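Local structure of periplasmic binding protein (Thermotoga lettingae TMO, 4RY8) at residues V111-Q116 with L275-L280; I75-G80 with F102-D107; R98-D103 with R264-L269. The protein binds 5-methylthioribose between its two lobes and probably delivers it, as a periplasmic solute-binding protein, to a sugar transporter in the membrane. One frame throughout, in Å; residues are numbered along the deposited sequence.

After two earlier strands, the chain runs through strand 74-78, goes round helix 82-94 and returns as strand 98-102; contact 2 (I75-G80 with F102-D107) closes this short loop at the ends of the two strands. Contact 3 (R98-D103 with R264-L269) opens on strand 98-102 and closes far along the chain on helix 255-270. Contact 1 opens at V111, inside that span, and closes beyond it at L275-L280, after five of the six strands of the second sheet have been built, so the two cross. F102 and D103 belong to contacts 2 and 3 alike. Together the three tie four neighbouring strands of one parallel sheet to a covering helix, and all reach SR1.

Contact 1: residues V111-Q116 with L275-L280; sequences VPEIEQ and LPKYLL. With SR1 (5-S-methyl-5-thio-alpha-D-ribofuranose), chain G.
K277 and E113 lock the start of this parallel strand pair. With CG anti to its backbone N (chi1 175°) and a bend at chi2 (54°), the lysine, whose CB points away from the other strand, brings its ammonium back across it. There NZ donates to V111 O at 2.8 Å, in the carbonyl plane, and forms a salt bridge with E113 OE2 at 2.9 Å, arriving from above the carboxylate plane. V106 O and D108 O also accept from NZ, and V106 N donates to E113 OE2, the V106 backbone thus serving both charges. E113 is extended, CG anti to the carbonyl carbon. Its carboxylate stands nearly perpendicular to the Y278 ring, with OE1 3.5 Å from CE1 at the ring edge, and a water joins OE2 to the Y278 hydroxyl. Along the backbone, E113 N to K277 O (2.8 Å), L279 N to E113 O (2.9 Å) and E115 N to L279 O (3.0 Å) set the register. On the same face as E113, E115 CG lies in the crowded position (chi1 53°) and runs alongside L280, touching its CD2 at 3.4 Å; D118 N and K152 hold its carboxylate. R163 of the second subunit forms salt bridges with both glutamates. I114 and L279 cross obliquely on the other face, CG1 against CB. Q116 donates from NE2 to SR1 O2. The pair is the edge, within this chain, of the parallel sheet in one alpha/beta lobe of a periplasmic binding protein; strand 98-102 flanks 113-115, and helix 255-270 packs against I114 and L275.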
# COMPACT_ATOMS: atom_id res chain seq x y z
N VAL C 111 6.20 2.26 24.04
CA VAL C 111 7.08 1.45 23.19
C VAL C 111 6.88 1.72 21.73
O VAL C 111 5.95 1.21 21.12
CB VAL C 111 6.76 -0.04 23.38
CG1 VAL C 111 7.67 -0.91 22.53
CG2 VAL C 111 6.84 -0.37 24.86
N PRO C 112 7.80 2.48 21.13
CA PRO C 112 7.76 2.61 19.71
C PRO C 112 7.97 1.29 19.03
O PRO C 112 8.75 0.44 19.52
CB PRO C 112 8.91 3.58 19.39
CG PRO C 112 9.37 4.12 20.68
CD PRO C 112 8.93 3.19 21.74
N GLU C 113 7.27 1.13 17.91
CA GLU C 113 7.38 -0.01 17.07
C GLU C 113 7.99 0.38 15.70
O GLU C 113 7.40 1.14 14.92
CB GLU C 113 6.01 -0.64 16.86
CG GLU C 113 5.35 -1.15 18.11
CD GLU C 113 3.94 -1.64 17.82
OE1 GLU C 113 3.66 -2.06 16.66
OE2 GLU C 113 3.09 -1.63 18.75
N ILE C 114 9.17 -0.17 15.43
CA ILE C 114 9.84 -0.09 14.12
C ILE C 114 9.37 -1.23 13.22
O ILE C 114 9.35 -2.40 13.63
CB ILE C 114 11.38 -0.10 14.26
CG1 ILE C 114 11.83 1.04 15.18
CG2 ILE C 114 12.03 0.04 12.90
CD1 ILE C 114 13.29 1.02 15.61
N GLU C 115 8.95 -0.92 12.01
CA GLU C 115 8.80 -1.95 11.00
C GLU C 115 9.04 -1.41 9.63
O GLU C 115 9.19 -0.19 9.46
CB GLU C 115 7.40 -2.55 11.05
CG GLU C 115 6.30 -1.52 10.96
CD GLU C 115 5.00 -2.14 10.50
OE1 GLU C 115 4.13 -2.44 11.36
OE2 GLU C 115 4.88 -2.36 9.28
N GLN C 116 9.04 -2.32 8.66
CA GLN C 116 9.29 -1.93 7.28
C GLN C 116 8.05 -1.66 6.46
O GLN C 116 8.07 -1.78 5.22
CB GLN C 116 10.08 -3.01 6.61
CG GLN C 116 11.38 -3.28 7.32
CD GLN C 116 12.05 -4.51 6.82
OE1 GLN C 116 12.96 -4.46 6.01
NE2 GLN C 116 11.60 -5.64 7.29
N LEU C 275 9.24 9.53 21.22
CA LEU C 275 9.30 9.08 19.84
C LEU C 275 7.91 8.81 19.32
O LEU C 275 7.00 8.50 20.09
CB LEU C 275 10.16 7.81 19.71
CG LEU C 275 11.61 7.97 19.18
CD1 LEU C 275 12.27 9.26 19.63
CD2 LEU C 275 12.49 6.77 19.53
N PRO C 276 7.75 8.89 18.00
CA PRO C 276 6.51 8.42 17.43
C PRO C 276 6.23 6.94 17.84
O PRO C 276 7.16 6.18 18.11
CB PRO C 276 6.74 8.55 15.92
CG PRO C 276 7.81 9.62 15.77
CD PRO C 276 8.63 9.57 17.01
N LYS C 277 4.97 6.58 17.94
CA LYS C 277 4.61 5.21 18.25
C LYS C 277 4.99 4.27 17.12
O LYS C 277 5.37 3.12 17.37
CB LYS C 277 3.12 5.15 18.56
CG LYS C 277 2.52 3.76 18.80
CD LYS C 277 3.18 2.92 19.86
CE LYS C 277 2.83 1.46 19.60
NZ LYS C 277 3.23 0.53 20.68
N TYR C 278 4.87 4.72 15.86
CA TYR C 278 5.18 3.88 14.70
C TYR C 278 6.31 4.51 13.89
O TYR C 278 6.22 5.66 13.53
CB TYR C 278 3.95 3.64 13.85
CG TYR C 278 2.86 2.91 14.67
CD1 TYR C 278 2.99 1.57 15.01
CD2 TYR C 278 1.76 3.57 15.11
CE1 TYR C 278 2.02 0.92 15.80
CE2 TYR C 278 0.78 2.94 15.86
CZ TYR C 278 0.93 1.62 16.22
OH TYR C 278 -0.06 1.02 16.98
N LEU C 279 7.39 3.76 13.68
CA LEU C 279 8.53 4.18 12.88
C LEU C 279 8.56 3.22 11.71
O LEU C 279 9.02 2.08 11.81
CB LEU C 279 9.82 4.16 13.72
CG LEU C 279 9.96 5.20 14.86
CD1 LEU C 279 11.17 4.98 15.72
CD2 LEU C 279 9.98 6.64 14.36
N LEU C 280 7.94 3.66 10.62
CA LEU C 280 7.85 2.84 9.42
C LEU C 280 9.01 3.20 8.46
O LEU C 280 9.15 4.36 8.05
CB LEU C 280 6.52 3.07 8.70
CG LEU C 280 5.22 2.87 9.46
CD1 LEU C 280 4.07 2.95 8.47
CD2 LEU C 280 5.18 1.56 10.18
CS SR1 G . 11.41 -14.89 10.09
S SR1 G . 10.75 -13.24 9.94
C5 SR1 G . 11.76 -12.80 8.50
C4 SR1 G . 11.47 -11.38 8.04
O4 SR1 G . 11.73 -10.55 9.13
C1 SR1 G . 12.44 -9.36 8.73
O1 SR1 G . 11.60 -8.28 9.00
C2 SR1 G . 12.75 -9.42 7.25
O2 SR1 G . 12.08 -8.47 6.38
C3 SR1 G . 12.36 -10.85 6.92
O3 SR1 G . 11.68 -10.91 5.67
O HOH W 1 0.68 -1.50 17.49

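Contact 2: residues I75-G80 with F102-D107; sequences IIIDHG and FDLVVD. With SR1 (5-S-methyl-5-thio-alpha-D-ribofuranose), chain G.
Strands 74-78 and 98-102 finish side by side in parallel, F102 N donating to I77 O from above the carbonyl plane and H79 N to F102 O nearly along the C=O axis, both at 2.9 Å. Just beyond, the backbones of H79 and D103 take positive phi, and their side chains lie alongside one another at the sugar. H79 has CG anti to its carbonyl carbon (chi1 -66°); ND1 donates to D78 OD1 at 2.6 Å, which fixes the ring's rotation and leaves NE2 to give an almost straight bond to SR1 O4 at 3.0 Å. Donating from both nitrogens, H79 is probably a charged imidazolium, which the D78 and D103 carboxylates would favour. D103 CB sits over one face of that imidazole, 3.8 Å from its centroid, a CH-pi contact. The D103 carboxylate, turned 78° from the ring, takes the very short bond from SR1 O1 on OD2 (2.5 Å). F102, with CG anti to N (chi1 174°), presents its ring edge to D78 OD2 and one face to D103 CG, 3.7 Å above its centre. On the other side of the strands L104 packs CD2 against I77 CG2 at 3.8 Å. Such C-terminal strand ends form the sugar site in periplasmic binding proteins. Y33 and F30 meet the F102 and H79 rings, strand 17-22 flanks 74-78, and helix 82-94, the crossover between the two strands, covers I77 and L104.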
# COMPACT_ATOMS: atom_id res chain seq x y z
N ILE C 75 16.16 -1.84 26.21
CA ILE C 75 16.11 -3.06 25.44
C ILE C 75 15.43 -2.88 24.06
O ILE C 75 14.31 -2.35 23.96
CB ILE C 75 15.38 -4.15 26.26
CG1 ILE C 75 16.03 -4.27 27.63
CG2 ILE C 75 15.46 -5.49 25.55
CD1 ILE C 75 15.29 -5.18 28.59
N ILE C 76 16.10 -3.34 23.00
CA ILE C 76 15.45 -3.54 21.73
C ILE C 76 14.97 -5.00 21.65
O ILE C 76 15.76 -5.95 21.76
CB ILE C 76 16.40 -3.25 20.56
CG1 ILE C 76 16.99 -1.85 20.75
CG2 ILE C 76 15.67 -3.34 19.23
CD1 ILE C 76 18.31 -1.67 20.04
N ILE C 77 13.68 -5.18 21.49
CA ILE C 77 13.11 -6.47 21.21
C ILE C 77 12.85 -6.66 19.71
O ILE C 77 12.00 -6.00 19.08
CB ILE C 77 11.89 -6.72 22.04
CG1 ILE C 77 12.27 -6.54 23.52
CG2 ILE C 77 11.40 -8.14 21.79
CD1 ILE C 77 11.15 -6.79 24.46
N ASP C 78 13.59 -7.62 19.15
CA ASP C 78 13.59 -7.93 17.76
C ASP C 78 12.87 -9.24 17.47
O ASP C 78 13.38 -10.29 17.82
CB ASP C 78 15.04 -8.04 17.36
CG ASP C 78 15.24 -7.92 15.92
OD1 ASP C 78 14.60 -8.73 15.23
OD2 ASP C 78 16.02 -7.02 15.50
N HIS C 79 11.74 -9.16 16.78
CA HIS C 79 10.84 -10.27 16.55
C HIS C 79 10.29 -10.78 17.89
O HIS C 79 10.18 -10.01 18.86
CB HIS C 79 11.47 -11.35 15.69
CG HIS C 79 11.76 -10.90 14.30
ND1 HIS C 79 12.55 -9.81 14.04
CD2 HIS C 79 11.36 -11.38 13.10
CE1 HIS C 79 12.63 -9.64 12.74
NE2 HIS C 79 11.93 -10.57 12.14
N GLY C 80 9.96 -12.07 17.95
CA GLY C 80 9.39 -12.67 19.14
C GLY C 80 7.89 -12.64 18.98
O GLY C 80 7.40 -12.17 18.00
N PHE C 102 11.39 -4.00 17.07
CA PHE C 102 11.46 -4.18 15.64
C PHE C 102 10.66 -5.42 15.41
O PHE C 102 10.99 -6.46 15.98
CB PHE C 102 12.89 -4.38 15.14
CG PHE C 102 12.96 -4.71 13.66
CD1 PHE C 102 12.30 -3.92 12.73
CD2 PHE C 102 13.64 -5.81 13.21
CE1 PHE C 102 12.32 -4.24 11.39
CE2 PHE C 102 13.68 -6.14 11.85
CZ PHE C 102 13.00 -5.35 10.95
N ASP C 103 9.62 -5.32 14.61
CA ASP C 103 8.86 -6.51 14.22
C ASP C 103 8.18 -7.20 15.37
O ASP C 103 8.07 -8.43 15.40
CB ASP C 103 9.72 -7.51 13.44
CG ASP C 103 9.88 -7.16 11.96
OD1 ASP C 103 9.20 -6.25 11.46
OD2 ASP C 103 10.66 -7.85 11.27
N LEU C 104 7.67 -6.40 16.32
CA LEU C 104 6.77 -6.98 17.38
C LEU C 104 5.77 -5.93 17.77
O LEU C 104 6.15 -4.81 18.18
CB LEU C 104 7.60 -7.33 18.62
CG LEU C 104 6.80 -7.85 19.84
CD1 LEU C 104 6.29 -9.19 19.41
CD2 LEU C 104 7.67 -7.96 21.06
N VAL C 105 4.49 -6.30 17.73
CA VAL C 105 3.40 -5.39 17.99
C VAL C 105 3.15 -5.34 19.49
O VAL C 105 2.90 -6.36 20.10
CB VAL C 105 2.13 -5.89 17.26
CG1 VAL C 105 0.89 -5.10 17.70
CG2 VAL C 105 2.34 -5.84 15.76
N VAL C 106 3.24 -4.17 20.11
CA VAL C 106 2.94 -4.10 21.57
C VAL C 106 1.92 -3.03 21.93
O VAL C 106 2.04 -1.85 21.56
CB VAL C 106 4.24 -4.00 22.42
CG1 VAL C 106 5.28 -3.19 21.70
CG2 VAL C 106 4.00 -3.43 23.81
N ASP C 107 0.91 -3.45 22.70
CA ASP C 107 -0.18 -2.60 23.18
C ASP C 107 0.26 -1.74 24.36
O ASP C 107 -0.24 -1.89 25.45
CB ASP C 107 -1.38 -3.49 23.61
CG ASP C 107 -2.60 -2.68 24.09
OD1 ASP C 107 -2.72 -1.48 23.78
OD2 ASP C 107 -3.47 -3.26 24.76
CS SR1 G . 11.41 -14.89 10.09
S SR1 G . 10.75 -13.24 9.94
C5 SR1 G . 11.76 -12.80 8.50
C4 SR1 G . 11.47 -11.38 8.04
O4 SR1 G . 11.73 -10.55 9.13
C1 SR1 G . 12.44 -9.36 8.73
O1 SR1 G . 11.60 -8.28 9.00
C2 SR1 G . 12.75 -9.42 7.25
O2 SR1 G . 12.08 -8.47 6.38
C3 SR1 G . 12.36 -10.85 6.92
O3 SR1 G . 11.68 -10.91 5.67
O HOH W 2 7.96 -11.20 15.00

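Contact 3: residues R98-D103 with R264-L269; sequences RVVTFD and RAAAAL. With SR1 (5-S-methyl-5-thio-alpha-D-ribofuranose), chain G.
V100 points toward helix segment 264-269 and straddles two of its alanines, one methyl to each. Its chi1 of 48° puts CG1 in the crowded position between N and the carbonyl carbon, where it meets A266 CB at 4.2 Å, while CG2, anti to the backbone N, reaches A265 CB at the same 4.2 Å. One helical turn after A265, L269 also faces the strand. With CG anti to its carbonyl carbon (chi1 -65°) and an extended end, it lays CD1 against V100 CB at 4.2 Å and 3.8 Å from V99 O. Strand 98-102 and helix segment 264-269 run nearly antiparallel, at 157°, with axes 8.2 Å apart at closest approach; alanines at the interface are consistent with this close approach of helix to parallel sheet, as in the alpha/beta lobes of periplasmic binding proteins, where helices cover both sides of such a sheet. R98 closes the outer end. Its CB and the L269 CB are 3.7 Å apart, the two side chains crossing obliquely; its CG, anti to the carbonyl carbon, also touches L269, and the bend at chi2 directs the chain beyond CG, so that CB and CG do the packing on L269. I76 and I114, on the strands flanking 98-102, extend the same apolar floor, touching V100, and L275 meets A265. At the far end of the strand, beyond the helix segment, F102 and D103 carry the chain to SR1.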
# COMPACT_ATOMS: atom_id res chain seq x y z
N ARG C 98 13.92 1.56 29.04
CA ARG C 98 13.22 1.98 27.84
C ARG C 98 13.21 0.79 26.87
O ARG C 98 14.16 -0.01 26.83
CB ARG C 98 13.85 3.27 27.25
CG ARG C 98 13.93 4.45 28.25
CD ARG C 98 12.71 4.65 29.18
NE ARG C 98 12.87 5.81 30.08
CZ ARG C 98 12.23 6.02 31.24
NH1 ARG C 98 11.33 5.18 31.72
NH2 ARG C 98 12.50 7.12 31.94
N VAL C 99 12.11 0.65 26.14
CA VAL C 99 11.93 -0.46 25.20
C VAL C 99 11.49 0.03 23.85
O VAL C 99 10.61 0.86 23.76
CB VAL C 99 10.88 -1.45 25.72
CG1 VAL C 99 10.72 -2.61 24.76
CG2 VAL C 99 11.27 -1.93 27.11
N VAL C 100 12.05 -0.53 22.80
CA VAL C 100 11.57 -0.27 21.46
C VAL C 100 11.56 -1.60 20.80
O VAL C 100 12.37 -2.44 21.16
CB VAL C 100 12.52 0.71 20.70
CG1 VAL C 100 13.97 0.29 20.84
CG2 VAL C 100 12.16 0.81 19.21
N THR C 101 10.67 -1.83 19.84
CA THR C 101 10.68 -3.07 19.13
C THR C 101 10.89 -2.92 17.65
O THR C 101 10.65 -1.84 17.05
CB THR C 101 9.40 -3.90 19.34
OG1 THR C 101 8.33 -3.29 18.64
CG2 THR C 101 9.05 -3.98 20.80
N PHE C 102 11.39 -4.00 17.07
CA PHE C 102 11.46 -4.18 15.64
C PHE C 102 10.66 -5.42 15.41
O PHE C 102 10.99 -6.46 15.98
CB PHE C 102 12.89 -4.38 15.14
CG PHE C 102 12.96 -4.71 13.66
CD1 PHE C 102 12.30 -3.92 12.73
CD2 PHE C 102 13.64 -5.81 13.21
CE1 PHE C 102 12.32 -4.24 11.39
CE2 PHE C 102 13.68 -6.14 11.85
CZ PHE C 102 13.00 -5.35 10.95
N ASP C 103 9.62 -5.32 14.61
CA ASP C 103 8.86 -6.51 14.22
C ASP C 103 8.18 -7.20 15.37
O ASP C 103 8.07 -8.43 15.40
CB ASP C 103 9.72 -7.51 13.44
CG ASP C 103 9.88 -7.16 11.96
OD1 ASP C 103 9.20 -6.25 11.46
OD2 ASP C 103 10.66 -7.85 11.27
N ARG C 264 19.47 3.97 17.27
CA ARG C 264 19.18 5.40 17.40
C ARG C 264 17.97 5.64 18.21
O ARG C 264 17.97 6.55 19.01
CB ARG C 264 18.92 6.08 16.06
CG ARG C 264 20.12 6.75 15.48
CD ARG C 264 19.74 7.94 14.61
NE ARG C 264 18.73 7.68 13.58
CZ ARG C 264 18.90 6.88 12.53
NH1 ARG C 264 20.02 6.18 12.35
NH2 ARG C 264 17.93 6.79 11.64
N ALA C 265 16.91 4.85 17.95
CA ALA C 265 15.66 4.98 18.69
C ALA C 265 15.87 4.70 20.15
O ALA C 265 15.38 5.44 21.02
CB ALA C 265 14.58 4.04 18.12
N ALA C 266 16.55 3.59 20.42
CA ALA C 266 16.86 3.19 21.76
C ALA C 266 17.61 4.31 22.46
O ALA C 266 17.26 4.70 23.56
CB ALA C 266 17.70 1.94 21.75
N ALA C 267 18.62 4.85 21.79
CA ALA C 267 19.45 5.88 22.41
C ALA C 267 18.66 7.16 22.63
O ALA C 267 18.86 7.85 23.62
CB ALA C 267 20.69 6.14 21.55
N ALA C 268 17.75 7.48 21.70
CA ALA C 268 16.86 8.62 21.86
C ALA C 268 16.00 8.50 23.12
O ALA C 268 15.87 9.45 23.89
CB ALA C 268 15.99 8.80 20.61
N LEU C 269 15.40 7.33 23.33
CA LEU C 269 14.56 7.14 24.53
C LEU C 269 15.36 7.35 25.80
O LEU C 269 14.90 8.01 26.70
CB LEU C 269 13.94 5.75 24.56
CG LEU C 269 12.94 5.47 23.46
CD1 LEU C 269 12.68 3.97 23.36
CD2 LEU C 269 11.65 6.27 23.66
CS SR1 G . 11.41 -14.89 10.09
S SR1 G . 10.75 -13.24 9.94
C5 SR1 G . 11.76 -12.80 8.50
C4 SR1 G . 11.47 -11.38 8.04
O4 SR1 G . 11.73 -10.55 9.13
C1 SR1 G . 12.44 -9.36 8.73
O1 SR1 G . 11.60 -8.28 9.00
C2 SR1 G . 12.75 -9.42 7.25
O2 SR1 G . 12.08 -8.47 6.38
C3 SR1 G . 12.36 -10.85 6.92
O3 SR1 G . 11.68 -10.91 5.67